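Local structure of De novo designed switch protein caging a hemagglutinin binder (sCageHA267_1S) (7CBC) at residues L233-L238 and R249-R254; A127-L132 and K161-E166. The protein is a de novo designed helical-bundle switch that cages a hemagglutinin-binding module and was probably made to serve as a tunable biosensor for its target. One frame throughout, in Å; residues are numbered along the deposited sequence.

Contact 1 of 2, residues L233-L238 and R249-R254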
loop_
_atom_site.group_PDB
_atom_site.type_symbol
_atom_site.label_atom_id
_atom_site.label_comp_id
_atom_site.label_asym_id
_atom_site.label_seq_id
_atom_site.Cartn_x
_atom_site.Cartn_y
_atom_site.Cartn_z
ATOM N N LEU A 233 -14.194 -15.238 5.780
ATOM C CA LEU A 233 -14.434 -16.674 5.779
ATOM C C LEU A 233 -15.090 -17.129 7.081
ATOM O O LEU A 233 -16.053 -17.907 7.053
ATOM C CB LEU A 233 -13.125 -17.420 5.535
ATOM C CG LEU A 233 -12.448 -17.033 4.220
ATOM C CD1 LEU A 233 -10.955 -17.326 4.275
ATOM C CD2 LEU A 233 -13.094 -17.757 3.041
ATOM N N ASP A 234 -14.598 -16.642 8.225
ATOM C CA ASP A 234 -15.211 -16.974 9.512
ATOM C C ASP A 234 -16.681 -16.568 9.543
ATOM O O ASP A 234 -17.523 -17.284 10.098
ATOM C CB ASP A 234 -14.450 -16.288 10.652
ATOM C CG ASP A 234 -13.107 -16.965 10.971
ATOM O OD1 ASP A 234 -12.715 -17.905 10.238
ATOM O OD2 ASP A 234 -12.434 -16.533 11.944
ATOM N N LEU A 235 -17.008 -15.421 8.948
ATOM C CA LEU A 235 -18.390 -14.963 8.929
ATOM C C LEU A 235 -19.242 -15.815 7.998
ATOM O O LEU A 235 -20.400 -16.126 8.316
ATOM C CB LEU A 235 -18.434 -13.499 8.509
ATOM C CG LEU A 235 -19.801 -12.854 8.334
ATOM C CD1 LEU A 235 -20.526 -12.737 9.674
ATOM C CD2 LEU A 235 -19.639 -11.494 7.679
ATOM N N LEU A 236 -18.689 -16.200 6.841
ATOM C CA LEU A 236 -19.397 -17.107 5.939
ATOM C C LEU A 236 -19.585 -18.479 6.569
ATOM O O LEU A 236 -20.623 -19.132 6.367
ATOM C CB LEU A 236 -18.640 -17.238 4.620
ATOM C CG LEU A 236 -18.758 -16.031 3.692
ATOM C CD1 LEU A 236 -18.171 -16.359 2.340
ATOM C CD2 LEU A 236 -20.204 -15.593 3.547
ATOM N N ARG A 237 -18.581 -18.945 7.309
ATOM C CA ARG A 237 -18.737 -20.179 8.062
ATOM C C ARG A 237 -19.925 -20.086 9.005
ATOM O O ARG A 237 -20.763 -20.988 9.043
ATOM C CB ARG A 237 -17.454 -20.487 8.828
ATOM C CG ARG A 237 -17.391 -21.880 9.415
ATOM C CD ARG A 237 -15.991 -22.459 9.244
ATOM N NE ARG A 237 -15.897 -23.810 9.789
ATOM C CZ ARG A 237 -16.367 -24.892 9.178
ATOM N NH1 ARG A 237 -16.955 -24.779 7.993
ATOM N NH2 ARG A 237 -16.249 -26.086 9.749
ATOM N N LEU A 238 -20.039 -18.976 9.739
ATOM C CA LEU A 238 -21.101 -18.815 10.730
ATOM C C LEU A 238 -22.457 -18.521 10.090
ATOM O O LEU A 238 -23.489 -18.968 10.599
ATOM C CB LEU A 238 -20.741 -17.696 11.706
ATOM C CG LEU A 238 -20.297 -18.081 13.117
ATOM C CD1 LEU A 238 -19.137 -19.082 13.064
ATOM C CD2 LEU A 238 -19.906 -16.820 13.894
ATOM N N ARG A 249 -27.318 -11.820 12.322
ATOM C CA ARG A 249 -27.167 -10.391 12.063
ATOM C C ARG A 249 -26.196 -9.738 13.040
ATOM O O ARG A 249 -25.527 -8.763 12.682
ATOM C CB ARG A 249 -28.525 -9.693 12.125
ATOM C CG ARG A 249 -29.568 -10.262 11.175
ATOM C CD ARG A 249 -30.983 -10.035 11.721
ATOM N NE ARG A 249 -31.926 -11.068 11.300
ATOM C CZ ARG A 249 -32.670 -11.000 10.201
ATOM N NH1 ARG A 249 -32.573 -9.942 9.403
ATOM N NH2 ARG A 249 -33.509 -11.986 9.899
ATOM N N LYS A 250 -26.095 -10.252 14.267
ATOM C CA LYS A 250 -25.174 -9.673 15.234
ATOM C C LYS A 250 -23.749 -10.209 15.106
ATOM O O LYS A 250 -22.809 -9.522 15.524
ATOM C CB LYS A 250 -25.692 -9.890 16.660
ATOM C CG LYS A 250 -25.972 -8.584 17.398
ATOM C CD LYS A 250 -26.301 -8.806 18.866
ATOM C CE LYS A 250 -26.362 -7.480 19.621
ATOM N NZ LYS A 250 -27.324 -6.513 19.007
ATOM N N ALA A 251 -23.563 -11.410 14.550
ATOM C CA ALA A 251 -22.220 -11.829 14.156
ATOM C C ALA A 251 -21.682 -10.954 13.032
ATOM O O ALA A 251 -20.465 -10.770 12.909
ATOM C CB ALA A 251 -22.221 -13.297 13.729
ATOM N N ILE A 252 -22.575 -10.414 12.203
ATOM C CA ILE A 252 -22.177 -9.444 11.193
ATOM C C ILE A 252 -21.836 -8.112 11.845
ATOM O O ILE A 252 -20.821 -7.484 11.518
ATOM C CB ILE A 252 -23.289 -9.287 10.144
ATOM C CG1 ILE A 252 -23.449 -10.578 9.341
ATOM C CG2 ILE A 252 -23.016 -8.094 9.252
ATOM C CD1 ILE A 252 -24.750 -10.658 8.591
ATOM N N ALA A 253 -22.681 -7.657 12.775
ATOM C CA ALA A 253 -22.372 -6.431 13.503
ATOM C C ALA A 253 -21.006 -6.523 14.181
ATOM O O ALA A 253 -20.217 -5.571 14.144
ATOM C CB ALA A 253 -23.468 -6.143 14.526
ATOM N N ARG A 254 -20.707 -7.676 14.784
ATOM C CA ARG A 254 -19.401 -7.909 15.388
ATOM C C ARG A 254 -18.298 -7.887 14.334
ATOM O O ARG A 254 -17.207 -7.352 14.574
ATOM C CB ARG A 254 -19.430 -9.246 16.136
ATOM C CG ARG A 254 -18.112 -9.752 16.718
ATOM C CD ARG A 254 -18.355 -10.931 17.700
ATOM N NE ARG A 254 -18.466 -12.248 17.060
ATOM C CZ ARG A 254 -19.598 -12.944 16.954
ATOM N NH1 ARG A 254 -20.731 -12.448 17.437
ATOM N NH2 ARG A 254 -19.604 -14.143 16.369
#

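Contact 2 of 2, residues A127-L132 and K161-E166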
loop_
_atom_site.group_PDB
_atom_site.type_symbol
_atom_site.label_atom_id
_atom_site.label_comp_id
_atom_site.label_asym_id
_atom_site.label_seq_id
_atom_site.Cartn_x
_atom_site.Cartn_y
_atom_site.Cartn_z
ATOM N N ALA A 127 -8.962 -7.575 -5.773
ATOM C CA ALA A 127 -10.060 -7.862 -6.699
ATOM C C ALA A 127 -10.396 -9.347 -6.723
ATOM O O ALA A 127 -11.579 -9.722 -6.749
ATOM C CB ALA A 127 -9.713 -7.381 -8.107
ATOM N N LYS A 128 -9.378 -10.213 -6.720
ATOM C CA LYS A 128 -9.642 -11.645 -6.758
ATOM C C LYS A 128 -10.400 -12.103 -5.516
ATOM O O LYS A 128 -11.345 -12.893 -5.624
ATOM C CB LYS A 128 -8.345 -12.433 -6.911
ATOM C CG LYS A 128 -7.684 -12.273 -8.276
ATOM C CD LYS A 128 -6.425 -13.109 -8.354
ATOM C CE LYS A 128 -5.662 -12.865 -9.637
ATOM N NZ LYS A 128 -4.503 -13.805 -9.723
ATOM N N LEU A 129 -10.013 -11.615 -4.334
ATOM C CA LEU A 129 -10.760 -11.967 -3.134
ATOM C C LEU A 129 -12.193 -11.468 -3.214
ATOM O O LEU A 129 -13.117 -12.165 -2.786
ATOM C CB LEU A 129 -10.079 -11.422 -1.884
ATOM C CG LEU A 129 -8.696 -11.990 -1.574
ATOM C CD1 LEU A 129 -8.066 -11.241 -0.405
ATOM C CD2 LEU A 129 -8.791 -13.474 -1.272
ATOM N N GLN A 130 -12.408 -10.272 -3.766
ATOM C CA GLN A 130 -13.777 -9.764 -3.878
ATOM C C GLN A 130 -14.629 -10.659 -4.768
ATOM O O GLN A 130 -15.727 -11.076 -4.382
ATOM C CB GLN A 130 -13.780 -8.340 -4.417
ATOM C CG GLN A 130 -15.146 -7.672 -4.350
ATOM C CD GLN A 130 -15.502 -7.228 -2.940
ATOM O OE1 GLN A 130 -14.799 -7.544 -1.978
ATOM N NE2 GLN A 130 -16.593 -6.479 -2.812
ATOM N N GLU A 131 -14.145 -10.949 -5.974
ATOM C CA GLU A 131 -14.876 -11.832 -6.873
ATOM C C GLU A 131 -15.135 -13.185 -6.219
ATOM O O GLU A 131 -16.256 -13.715 -6.274
ATOM C CB GLU A 131 -14.084 -11.973 -8.170
ATOM C CG GLU A 131 -14.395 -13.222 -8.977
ATOM C CD GLU A 131 -13.386 -13.426 -10.092
ATOM O OE1 GLU A 131 -12.239 -12.949 -9.937
ATOM O OE2 GLU A 131 -13.731 -14.061 -11.114
ATOM N N LEU A 132 -14.115 -13.741 -5.568
ATOM C CA LEU A 132 -14.289 -14.953 -4.783
ATOM C C LEU A 132 -15.364 -14.774 -3.727
ATOM O O LEU A 132 -16.205 -15.659 -3.532
ATOM C CB LEU A 132 -12.969 -15.343 -4.120
ATOM C CG LEU A 132 -13.087 -16.533 -3.175
ATOM C CD1 LEU A 132 -13.006 -17.806 -3.982
ATOM C CD2 LEU A 132 -11.989 -16.495 -2.138
ATOM N N LYS A 161 -6.283 -18.236 0.541
ATOM C CA LYS A 161 -4.898 -18.301 0.992
ATOM C C LYS A 161 -3.926 -18.429 -0.173
ATOM O O LYS A 161 -2.820 -17.887 -0.104
ATOM C CB LYS A 161 -4.699 -19.452 1.980
ATOM C CG LYS A 161 -3.419 -19.264 2.791
ATOM C CD LYS A 161 -3.297 -20.242 3.939
ATOM C CE LYS A 161 -2.012 -19.990 4.706
ATOM N NZ LYS A 161 -0.821 -19.842 3.799
ATOM N N GLU A 162 -4.307 -19.134 -1.242
ATOM C CA GLU A 162 -3.502 -19.101 -2.461
ATOM C C GLU A 162 -3.383 -17.678 -2.998
ATOM O O GLU A 162 -2.295 -17.247 -3.387
ATOM C CB GLU A 162 -4.097 -20.022 -3.531
ATOM C CG GLU A 162 -4.139 -21.514 -3.153
ATOM C CD GLU A 162 -4.854 -22.392 -4.194
ATOM O OE1 GLU A 162 -5.190 -21.888 -5.296
ATOM O OE2 GLU A 162 -5.065 -23.596 -3.912
ATOM N N ILE A 163 -4.490 -16.928 -3.018
ATOM C CA ILE A 163 -4.447 -15.551 -3.521
ATOM C C ILE A 163 -3.561 -14.678 -2.632
ATOM O O ILE A 163 -2.717 -13.915 -3.117
ATOM C CB ILE A 163 -5.872 -14.975 -3.627
ATOM C CG1 ILE A 163 -6.657 -15.647 -4.755
ATOM C CG2 ILE A 163 -5.823 -13.458 -3.826
ATOM C CD1 ILE A 163 -8.180 -15.442 -4.648
ATOM N N ILE A 164 -3.751 -14.764 -1.314
ATOM C CA ILE A 164 -2.960 -13.948 -0.403
ATOM C C ILE A 164 -1.499 -14.378 -0.419
ATOM O O ILE A 164 -0.590 -13.537 -0.315
ATOM C CB ILE A 164 -3.560 -13.997 1.009
ATOM C CG1 ILE A 164 -4.820 -13.135 1.063
ATOM C CG2 ILE A 164 -2.554 -13.492 2.045
ATOM C CD1 ILE A 164 -5.533 -13.253 2.355
ATOM N N ASP A 165 -1.241 -15.683 -0.559
ATOM C CA ASP A 165 0.139 -16.159 -0.592
ATOM C C ASP A 165 0.885 -15.651 -1.815
ATOM O O ASP A 165 2.092 -15.398 -1.732
ATOM C CB ASP A 165 0.213 -17.693 -0.545
ATOM C CG ASP A 165 -0.051 -18.269 0.853
ATOM O OD1 ASP A 165 -0.182 -17.477 1.813
ATOM O OD2 ASP A 165 -0.083 -19.519 0.999
ATOM N N GLU A 166 0.208 -15.495 -2.962
ATOM C CA GLU A 166 0.931 -14.964 -4.117
ATOM C C GLU A 166 1.132 -13.451 -4.017
ATOM O O GLU A 166 2.108 -12.916 -4.567
ATOM C CB GLU A 166 0.225 -15.352 -5.423
ATOM C CG GLU A 166 -0.958 -14.505 -5.825
ATOM C CD GLU A 166 -1.550 -14.933 -7.172
ATOM O OE1 GLU A 166 -0.808 -14.926 -8.181
ATOM O OE2 GLU A 166 -2.757 -15.291 -7.224
#

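Contact 1 of 2, residues L233-L238 and R249-R254
Two neighbouring antiparallel helices of a six-helical bundle, joined by a short turn, meet here through L235 and L238 on one side and A251, I252 and R254 on the other. The local axes stay 10.3 Å apart and run at 172°, and the backbones come nearest at L235 and I252. L235 has CG anti to the backbone N (chi1 176°), and its CD1 reaches CG1 of I252 at 3.6 Å, the two side chains crossing at about a right angle. Alanine suits its place: with no side chain beyond CB, A251 lets CD1 of L235 come within 3.8 Å of its own carbonyl O, and its CB receives CD2 of L238 at 4.2 Å. The same CD2 meets NH2 of R254 at 3.7 Å. There the methyl lies at the edge of the guanidinium, near its plane, in a van der Waals contact; R254 is exposed. L38 and Y42 of helix 3-46 touch L235 and I252 respectively, bringing a third helix to the pair. The arrangement is that of a helical hairpin, formed by the last two long helices of the bundle, apolar between the helices with an arginine at the exposed border.

Contact 2 of 2, residues A127-L132 and K161-E166
I163 of helix 161-166 packs against K128 and L129 of helix 127-132 in an antiparallel helix pair of the six-helical bundle, with the local axes 10.0 Å apart. Both of its branches touch both partners. CG1 lies anti to the carbonyl carbon (chi1 -70°), and CD1 beyond it is nearest CB of K128, at 3.8 Å; CG2 is nearest CD2 of L129, at 3.9 Å, while the leucine and isoleucine slide past each other in opposite directions. A beta-branched residue serves well here, since it gives a broad apolar surface that can meet two residues at once. Next comes I164, whose CG1 meets CD1 of L129 at 4.0 Å, the two side chains crossing at about a right angle. L129 therefore touches both isoleucines, and its forked end suits that double role. L225 and Q229 of helix 195-239 also touch L129, and A226 touches I164, so helix 195-239 also touches this patch. E166 ends the segment at the exposed border, where opposite charges can pair beside water. Its chain is extended beyond CG, and so is that of K128; the two cross at about a right angle, and K128 NZ forms a salt bridge with E166 OE2 at 3.4 Å, weak as a hydrogen bond.

In the fold
Both contacts join successive antiparallel helices of one bundle, their centres 19 Å apart on the same side of the chain's centre. Contact 2 pairs helix 99-142 with helix 146-190 and closes before contact 1 opens between helix 195-239 and helix 245-268. The nearest atoms are about 5 Å apart, yet helix 195-239 connects them: it carries residues 233-238 and, through L225, A226 and Q229, packs on contact 2. L236 touches both helix 99-142 and helix 146-190, and L233 the latter. Contact 1 joins the sixth long helix to the bundle; the short helices after it, with the C275-C301 disulfide, are presumably the caged binder, consistent with that helix holding the switch closed.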